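Local coordinates for 70 kDa protein (Xanthomonas sp., PDB 4B2N) that oxidatively cleaves natural rubber (latex) as a processive dioxygenase carrying two c-type hemes, and is probably related to bacterial cytochrome c peroxidases, at residues A[301-306]-A[430-435]; A[499-504]-A[515-520]. All coordinates share one frame; numbering follows the deposited sequence.

In the fold
Interactions 1 and 2 both lie in the buried interior, their centres about 9 Å apart, and each seats the propionates of one heme c. In interaction 1 the two loops meet chiefly through charge, an arginine shared by an aspartate and a propionate. In interaction 2 a strand residue and a loop residue meet through stacked rings, and the polar bonds run to the heme or to other parts of the chain. The two are joined directly: Ile502 N lies 2.9 Å from Trp302 O, probably a hydrogen bond, and the indole of Trp302 packs on His517. The pair thus forms a continuous bridge of protein between the two heme sites.

Interaction 1 (A[301-306]-A[430-435]); sequences FWDGSL and PRRMRL. With HEC (heme c), chain C.
Arg432 reaches from the 430-435 loop to Asp303 and sets a salt bridge beside a heme propionate, a worked example of one guanidinium serving two anions. Its CG stands anti to the backbone N (chi1 164°) and the chain then bends at chi2, which carries the flat end in between the turn and the heme. Arg432 NH1 gives a hydrogen bond to Asp303 OD2 at 2.9 Å. That oxygen lies close to the guanidinium plane, yet is approached from above the carboxylate, the two planes being 87° apart. On the heme side Arg432 NE meets O1D of heme c at 2.7 Å, almost straight, while Arg432 NH2 binds heme O2D at 2.9 Å. The same O2D also accepts from Trp302 N, at 2.9 Å. Leu435 CD2 lies 3.6 Å above one face of the guanidinium. Asp303 is itself fixed by an Asx turn: its OD1 accepts from Ser305 N at 3.1 Å and from Ser305 OG, both on one face of the carboxylate. Trp302 turns its ring edge toward O1D, and its NE1 bonds to Lys287 O. Phe301 N binds the other propionate, so the type I turn 301-304 touches both. Two acids thus face one buried arginine, whose single positive charge probably offsets them only in part, while favouring the ionised propionate.

Interaction 2 (A[499-504]-A[515-520]); sequences TGYIAP and YFHNGS. With HEC (heme c), chain D.
Tyr501 OH is gripped twice, giving a hydrogen bond to Asp429 O and taking one from Met433 N, and this hold presents the tyrosine ring to His517. The two rings form an offset stack, centroids 4.2 Å apart and planes at 28°, with His517 CE1 closest to Tyr501 CZ, at 3.5 Å. His517 ND1 lies over the middle of the tyrosine face, while the far side of the imidazole, NE2, drifts toward the hydroxyl. The histidine CG is placed between the backbone N and the carbonyl carbon (chi1 67°), with ND1 on the side of the backbone N, and ring and main chain thus address one propionate. Here His517 ND1 donates to heme O1D at a very short 2.5 Å, with the propionate at the imidazole edge, and His517 N makes a weak bond to heme O2D. The stack therefore backs a histidine whose edge is engaged by the cofactor. One residue earlier, Phe516 N binds the other propionate through O1A at 2.8 Å, and the Phe516 ring lies with its edge toward the CHA carbon of the heme. On the opposing segment, Ala503 CB packs against heme CHD at 3.4 Å. Tyr501 belongs to strand 500-502, which pairs antiparallel with strand 420-422, and its ring also rests on Ile423 and Ile426 of helix 423-426. The 515-520 loop leads into helix 524-528, where Val527 touches Phe516, whose ring also meets that of the axial ligand His641.

Interaction 1 (A[301-306]-A[430-435])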
loop_
_atom_site.group_PDB
_atom_site.type_symbol
_atom_site.label_atom_id
_atom_site.label_comp_id
_atom_site.label_asym_id
_atom_site.label_seq_id
_atom_site.Cartn_x
_atom_site.Cartn_y
_atom_site.Cartn_z
ATOM N N PHE A 301 -4.734 -5.688 -0.859
ATOM C CA PHE A 301 -5.406 -4.620 -0.225
ATOM C C PHE A 301 -5.725 -4.982 1.204
ATOM O O PHE A 301 -5.761 -6.185 1.590
ATOM C CB PHE A 301 -6.622 -4.159 -1.042
ATOM C CG PHE A 301 -6.266 -3.395 -2.320
ATOM C CD1 PHE A 301 -5.185 -2.538 -2.388
ATOM C CD2 PHE A 301 -7.093 -3.498 -3.444
ATOM C CE1 PHE A 301 -4.893 -1.802 -3.562
ATOM C CE2 PHE A 301 -6.834 -2.752 -4.611
ATOM C CZ PHE A 301 -5.718 -1.893 -4.681
ATOM N N TRP A 302 -5.902 -3.943 2.015
ATOM C CA TRP A 302 -6.112 -4.151 3.452
ATOM C C TRP A 302 -7.333 -4.948 3.781
ATOM O O TRP A 302 -7.373 -5.565 4.839
ATOM C CB TRP A 302 -6.226 -2.793 4.169
ATOM C CG TRP A 302 -4.862 -2.273 4.467
ATOM C CD1 TRP A 302 -4.188 -1.172 3.916
ATOM C CD2 TRP A 302 -3.974 -2.830 5.463
ATOM N NE1 TRP A 302 -2.971 -1.026 4.504
ATOM C CE2 TRP A 302 -2.793 -1.985 5.476
ATOM C CE3 TRP A 302 -4.095 -3.893 6.417
ATOM C CZ2 TRP A 302 -1.730 -2.244 6.324
ATOM C CZ3 TRP A 302 -3.021 -4.137 7.284
ATOM C CH2 TRP A 302 -1.867 -3.318 7.267
ATOM N N ASP A 303 -8.308 -4.933 2.887
ATOM C CA ASP A 303 -9.556 -5.702 3.063
ATOM C C ASP A 303 -9.483 -7.094 2.394
ATOM O O ASP A 303 -10.462 -7.853 2.438
ATOM C CB ASP A 303 -10.770 -4.937 2.472
ATOM C CG ASP A 303 -10.487 -4.372 1.060
ATOM O OD1 ASP A 303 -9.498 -4.766 0.408
ATOM O OD2 ASP A 303 -11.299 -3.548 0.572
ATOM N N GLY A 304 -8.357 -7.427 1.799
ATOM C CA GLY A 304 -8.241 -8.735 1.148
ATOM C C GLY A 304 -9.234 -8.841 -0.006
ATOM O O GLY A 304 -9.682 -9.914 -0.340
ATOM N N SER A 305 -9.595 -7.717 -0.590
ATOM C CA SER A 305 -10.695 -7.701 -1.585
ATOM C C SER A 305 -10.419 -8.465 -2.915
ATOM O O SER A 305 -11.379 -8.939 -3.569
ATOM C CB SER A 305 -11.001 -6.264 -1.923
ATOM O OG SER A 305 -9.855 -5.610 -2.391
ATOM N N LEU A 306 -9.169 -8.506 -3.352
ATOM C CA LEU A 306 -8.816 -9.107 -4.642
ATOM C C LEU A 306 -7.775 -10.166 -4.581
ATOM O O LEU A 306 -6.908 -10.106 -3.737
ATOM C CB LEU A 306 -8.309 -8.013 -5.601
ATOM C CG LEU A 306 -9.262 -6.837 -5.847
ATOM C CD1 LEU A 306 -8.561 -5.677 -6.486
ATOM C CD2 LEU A 306 -10.435 -7.274 -6.725
ATOM N N PRO A 430 -12.699 1.449 11.462
ATOM C CA PRO A 430 -13.502 0.811 10.405
ATOM C C PRO A 430 -13.703 1.626 9.145
ATOM O O PRO A 430 -14.402 1.143 8.272
ATOM C CB PRO A 430 -14.866 0.668 11.056
ATOM C CG PRO A 430 -14.940 1.875 11.957
ATOM C CD PRO A 430 -13.549 2.086 12.505
ATOM N N ARG A 431 -13.142 2.829 8.999
ATOM C CA ARG A 431 -13.553 3.654 7.843
ATOM C C ARG A 431 -13.105 2.970 6.560
ATOM O O ARG A 431 -13.828 3.013 5.549
ATOM C CB ARG A 431 -12.939 5.057 7.800
ATOM C CG ARG A 431 -13.259 5.961 8.988
ATOM C CD ARG A 431 -14.786 6.081 9.139
ATOM N NE ARG A 431 -15.111 7.082 10.157
ATOM C CZ ARG A 431 -16.328 7.564 10.407
ATOM N NH1 ARG A 431 -17.371 7.152 9.693
ATOM N NH2 ARG A 431 -16.480 8.487 11.375
ATOM N N ARG A 432 -11.907 2.370 6.588
ATOM C CA ARG A 432 -11.359 1.818 5.364
ATOM C C ARG A 432 -12.244 0.640 4.854
ATOM O O ARG A 432 -12.443 0.469 3.677
ATOM C CB ARG A 432 -9.933 1.287 5.634
ATOM C CG ARG A 432 -9.356 0.336 4.553
ATOM C CD ARG A 432 -9.317 1.051 3.173
ATOM N NE ARG A 432 -8.739 0.136 2.201
ATOM C CZ ARG A 432 -9.419 -0.859 1.622
ATOM N NH1 ARG A 432 -10.747 -0.968 1.818
ATOM N NH2 ARG A 432 -8.805 -1.701 0.785
ATOM N N MET A 433 -12.746 -0.196 5.754
ATOM C CA MET A 433 -13.506 -1.338 5.294
ATOM C C MET A 433 -14.846 -0.982 4.589
ATOM O O MET A 433 -15.456 -1.850 3.938
ATOM C CB MET A 433 -13.679 -2.393 6.403
ATOM C CG MET A 433 -14.770 -2.072 7.375
ATOM S SD MET A 433 -14.977 -3.730 7.975
ATOM C CE MET A 433 -16.085 -4.461 6.775
ATOM N N ARG A 434 -15.245 0.280 4.624
ATOM C CA ARG A 434 -16.408 0.759 3.867
ATOM C C ARG A 434 -16.132 1.204 2.423
ATOM O O ARG A 434 -17.052 1.560 1.676
ATOM C CB ARG A 434 -17.073 1.934 4.621
ATOM C CG ARG A 434 -17.001 1.811 6.152
ATOM C CD ARG A 434 -18.082 0.915 6.696
ATOM N NE ARG A 434 -18.107 0.695 8.160
ATOM C CZ ARG A 434 -18.167 1.628 9.121
ATOM N NH1 ARG A 434 -18.094 2.930 8.855
ATOM N NH2 ARG A 434 -18.233 1.238 10.394
ATOM N N LEU A 435 -14.872 1.235 2.028
ATOM C CA LEU A 435 -14.560 1.680 0.691
ATOM C C LEU A 435 -15.470 1.044 -0.391
ATOM O O LEU A 435 -16.061 1.760 -1.214
ATOM C CB LEU A 435 -13.087 1.420 0.372
ATOM C CG LEU A 435 -12.663 1.617 -1.085
ATOM C CD1 LEU A 435 -12.382 3.070 -1.392
ATOM C CD2 LEU A 435 -11.466 0.727 -1.369
HETATM FE FE HEC C . 0.253 0.951 -3.833
HETATM C CHA HEC C . -1.692 -1.327 -2.043
HETATM C CHB HEC C . 1.393 -1.645 -5.912
HETATM C CHC HEC C . 1.662 3.235 -6.115
HETATM C CHD HEC C . -0.309 3.351 -1.544
HETATM N NA HEC C . -0.071 -0.961 -3.996
HETATM C C1A HEC C . -0.774 -1.791 -3.071
HETATM C C2A HEC C . -0.563 -3.213 -3.294
HETATM C C3A HEC C . 0.313 -3.347 -4.410
HETATM C C4A HEC C . 0.611 -1.962 -4.792
HETATM C CMA HEC C . 0.874 -4.631 -4.990
HETATM C CAA HEC C . -1.145 -4.419 -2.513
HETATM C CBA HEC C . -0.292 -4.557 -1.249
HETATM C CGA HEC C . -0.849 -5.586 -0.283
HETATM O O1A HEC C . -2.092 -5.633 0.014
HETATM O O2A HEC C . 0.018 -6.296 0.236
HETATM N NB HEC C . 1.189 0.802 -5.647
HETATM C C1B HEC C . 1.651 -0.278 -6.286
HETATM C C2B HEC C . 2.358 -0.030 -7.534
HETATM C C3B HEC C . 2.418 1.379 -7.602
HETATM C C4B HEC C . 1.745 1.803 -6.380
HETATM C CMB HEC C . 2.837 -1.121 -8.404
HETATM C CAB HEC C . 2.968 2.271 -8.684
HETATM C CBB HEC C . 2.312 2.159 -9.940
HETATM N NC HEC C . 0.663 2.889 -3.906
HETATM C C1C HEC C . 1.196 3.748 -4.850
HETATM C C2C HEC C . 1.325 5.148 -4.373
HETATM C C3C HEC C . 0.703 5.145 -3.031
HETATM C C4C HEC C . 0.308 3.759 -2.793
HETATM C CMC HEC C . 1.901 6.281 -5.216
HETATM C CAC HEC C . 0.497 6.289 -2.086
HETATM C CBC HEC C . 0.084 7.511 -2.625
HETATM N ND HEC C . -0.836 0.985 -2.113
HETATM C C1D HEC C . -0.947 2.054 -1.326
HETATM C C2D HEC C . -1.740 1.830 -0.160
HETATM C C3D HEC C . -2.150 0.470 -0.319
HETATM C C4D HEC C . -1.552 0.043 -1.579
HETATM C CMD HEC C . -2.094 2.722 0.974
HETATM C CAD HEC C . -3.110 -0.223 0.583
HETATM C CBD HEC C . -4.460 0.367 0.016
HETATM C CGD HEC C . -5.613 -0.107 0.868
HETATM O O1D HEC C . -6.147 0.662 1.707
HETATM O O2D HEC C . -5.926 -1.339 0.748
#

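Interaction 2 (A[499-504]-A[515-520])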
loop_
_atom_site.group_PDB
_atom_site.type_symbol
_atom_site.label_atom_id
_atom_site.label_comp_id
_atom_site.label_asym_id
_atom_site.label_seq_id
_atom_site.Cartn_x
_atom_site.Cartn_y
_atom_site.Cartn_z
ATOM N N THR A 499 -15.535 -7.572 4.734
ATOM C CA THR A 499 -15.954 -8.125 6.024
ATOM C C THR A 499 -14.984 -7.748 7.160
ATOM O O THR A 499 -15.338 -7.823 8.347
ATOM C CB THR A 499 -15.997 -9.666 5.954
ATOM O OG1 THR A 499 -14.714 -10.123 5.566
ATOM C CG2 THR A 499 -16.981 -10.126 4.890
ATOM N N GLY A 500 -13.764 -7.373 6.809
ATOM C CA GLY A 500 -12.773 -6.999 7.806
ATOM C C GLY A 500 -11.432 -6.672 7.186
ATOM O O GLY A 500 -11.349 -6.156 6.045
ATOM N N TYR A 501 -10.370 -6.945 7.934
ATOM C CA TYR A 501 -9.033 -6.607 7.475
ATOM C C TYR A 501 -8.158 -7.869 7.456
ATOM O O TYR A 501 -8.317 -8.789 8.319
ATOM C CB TYR A 501 -8.422 -5.505 8.372
ATOM C CG TYR A 501 -9.188 -4.225 8.362
ATOM C CD1 TYR A 501 -9.331 -3.475 7.193
ATOM C CD2 TYR A 501 -9.721 -3.712 9.569
ATOM C CE1 TYR A 501 -10.061 -2.277 7.202
ATOM C CE2 TYR A 501 -10.424 -2.526 9.602
ATOM C CZ TYR A 501 -10.586 -1.805 8.402
ATOM O OH TYR A 501 -11.291 -0.631 8.439
ATOM N N ILE A 502 -7.223 -7.929 6.499
ATOM C CA ILE A 502 -6.243 -9.009 6.432
ATOM C C ILE A 502 -5.327 -8.933 7.696
ATOM O O ILE A 502 -4.986 -7.813 8.149
ATOM C CB ILE A 502 -5.426 -8.862 5.130
ATOM C CG1 ILE A 502 -4.496 -10.040 4.910
ATOM C CG2 ILE A 502 -4.583 -7.599 5.177
ATOM C CD1 ILE A 502 -5.269 -11.326 4.676
ATOM N N ALA A 503 -5.052 -10.081 8.347
ATOM C CA ALA A 503 -3.968 -10.176 9.351
ATOM C C ALA A 503 -2.637 -10.318 8.534
ATOM O O ALA A 503 -2.338 -11.366 7.925
ATOM C CB ALA A 503 -4.217 -11.333 10.345
ATOM N N PRO A 504 -1.857 -9.236 8.423
ATOM C CA PRO A 504 -0.775 -9.370 7.418
ATOM C C PRO A 504 0.410 -10.214 7.917
ATOM O O PRO A 504 0.484 -10.464 9.100
ATOM C CB PRO A 504 -0.272 -7.935 7.237
ATOM C CG PRO A 504 -0.690 -7.208 8.486
ATOM C CD PRO A 504 -1.952 -7.879 8.996
ATOM N N TYR A 515 2.067 0.757 12.977
ATOM C CA TYR A 515 1.299 -0.426 12.632
ATOM C C TYR A 515 -0.227 -0.167 12.423
ATOM O O TYR A 515 -0.753 0.889 12.846
ATOM C CB TYR A 515 1.514 -1.498 13.743
ATOM C CG TYR A 515 2.982 -1.856 13.837
ATOM C CD1 TYR A 515 3.596 -2.598 12.822
ATOM C CD2 TYR A 515 3.772 -1.384 14.897
ATOM C CE1 TYR A 515 4.956 -2.901 12.900
ATOM C CE2 TYR A 515 5.131 -1.687 14.997
ATOM C CZ TYR A 515 5.712 -2.467 13.963
ATOM O OH TYR A 515 7.029 -2.774 13.926
ATOM N N PHE A 516 -0.922 -1.191 11.913
ATOM C CA PHE A 516 -2.296 -1.170 11.505
ATOM C C PHE A 516 -2.459 -0.422 10.196
ATOM O O PHE A 516 -1.577 0.320 9.779
ATOM C CB PHE A 516 -3.266 -0.610 12.574
ATOM C CG PHE A 516 -3.245 -1.392 13.852
ATOM C CD1 PHE A 516 -2.831 -2.713 13.860
ATOM C CD2 PHE A 516 -3.677 -0.796 15.037
ATOM C CE1 PHE A 516 -2.811 -3.465 15.041
ATOM C CE2 PHE A 516 -3.674 -1.512 16.238
ATOM C CZ PHE A 516 -3.243 -2.853 16.222
ATOM N N HIS A 517 -3.610 -0.615 9.587
ATOM C CA HIS A 517 -3.837 -0.124 8.216
ATOM C C HIS A 517 -3.770 1.373 8.123
ATOM O O HIS A 517 -3.652 1.875 7.034
ATOM C CB HIS A 517 -5.141 -0.666 7.677
ATOM C CG HIS A 517 -6.349 -0.134 8.385
ATOM N ND1 HIS A 517 -6.876 -0.710 9.553
ATOM C CD2 HIS A 517 -7.166 0.928 8.072
ATOM C CE1 HIS A 517 -7.979 -0.005 9.908
ATOM N NE2 HIS A 517 -8.149 0.996 9.008
ATOM N N ASN A 518 -3.895 2.095 9.242
ATOM C CA ASN A 518 -3.795 3.556 9.216
ATOM C C ASN A 518 -2.468 4.125 9.815
ATOM O O ASN A 518 -2.359 5.337 10.053
ATOM C CB ASN A 518 -5.013 4.207 9.921
ATOM C CG ASN A 518 -5.142 3.747 11.401
ATOM O OD1 ASN A 518 -4.313 2.972 11.871
ATOM N ND2 ASN A 518 -6.251 4.102 12.053
ATOM N N GLY A 519 -1.502 3.242 10.074
ATOM C CA GLY A 519 -0.208 3.562 10.668
ATOM C C GLY A 519 -0.374 4.320 11.968
ATOM O O GLY A 519 0.359 5.275 12.250
ATOM N N SER A 520 -1.275 3.881 12.829
ATOM C CA SER A 520 -1.643 4.670 14.028
ATOM C C SER A 520 -0.906 4.286 15.299
ATOM O O SER A 520 -0.898 5.071 16.246
ATOM C CB SER A 520 -3.131 4.547 14.351
ATOM O OG SER A 520 -3.545 3.182 14.383
HETATM FE FE HEC D . -2.540 -9.230 14.846
HETATM C CHA HEC D . -2.349 -6.392 12.885
HETATM C CHB HEC D . 0.906 -8.956 15.722
HETATM C CHC HEC D . -2.817 -11.714 17.176
HETATM C CHD HEC D . -5.413 -10.165 13.257
HETATM N NA HEC D . -1.021 -8.008 14.302
HETATM C C1A HEC D . -1.158 -6.785 13.601
HETATM C C2A HEC D . 0.100 -6.043 13.568
HETATM C C3A HEC D . 1.056 -6.805 14.392
HETATM C C4A HEC D . 0.315 -7.950 14.878
HETATM C CMA HEC D . 2.504 -6.437 14.634
HETATM C CAA HEC D . 0.429 -4.794 12.754
HETATM C CBA HEC D . 0.774 -5.420 11.354
HETATM C CGA HEC D . 0.907 -4.321 10.287
HETATM O O1A HEC D . 0.590 -3.153 10.633
HETATM O O2A HEC D . 1.361 -4.518 9.101
HETATM N NB HEC D . -1.150 -10.147 16.222
HETATM C C1B HEC D . 0.148 -9.960 16.456
HETATM C C2B HEC D . 0.752 -10.810 17.487
HETATM C C3B HEC D . -0.393 -11.625 17.934
HETATM C C4B HEC D . -1.480 -11.139 17.100
HETATM C CMB HEC D . 2.197 -10.810 17.931
HETATM C CAB HEC D . -0.444 -12.673 19.026
HETATM C CBB HEC D . -0.252 -12.160 20.312
HETATM N NC HEC D . -3.757 -10.726 15.077
HETATM C C1C HEC D . -3.857 -11.601 16.195
HETATM C C2C HEC D . -5.070 -12.409 16.240
HETATM C C3C HEC D . -5.817 -11.963 15.091
HETATM C C4C HEC D . -5.031 -10.868 14.457
HETATM C CMC HEC D . -5.457 -13.473 17.256
HETATM C CAC HEC D . -7.167 -12.491 14.707
HETATM C CBC HEC D . -8.233 -12.562 15.526
HETATM N ND HEC D . -3.597 -8.497 13.338
HETATM C C1D HEC D . -4.759 -8.912 12.846
HETATM C C2D HEC D . -5.386 -8.117 11.799
HETATM C C3D HEC D . -4.494 -6.986 11.690
HETATM C C4D HEC D . -3.467 -7.300 12.678
HETATM C CMD HEC D . -6.661 -8.384 11.041
HETATM C CAD HEC D . -4.624 -5.807 10.752
HETATM C CBD HEC D . -5.289 -4.708 11.595
HETATM C CGD HEC D . -5.465 -3.418 10.830
HETATM O O1D HEC D . -6.566 -2.860 10.736
HETATM O O2D HEC D . -4.461 -3.003 10.290
#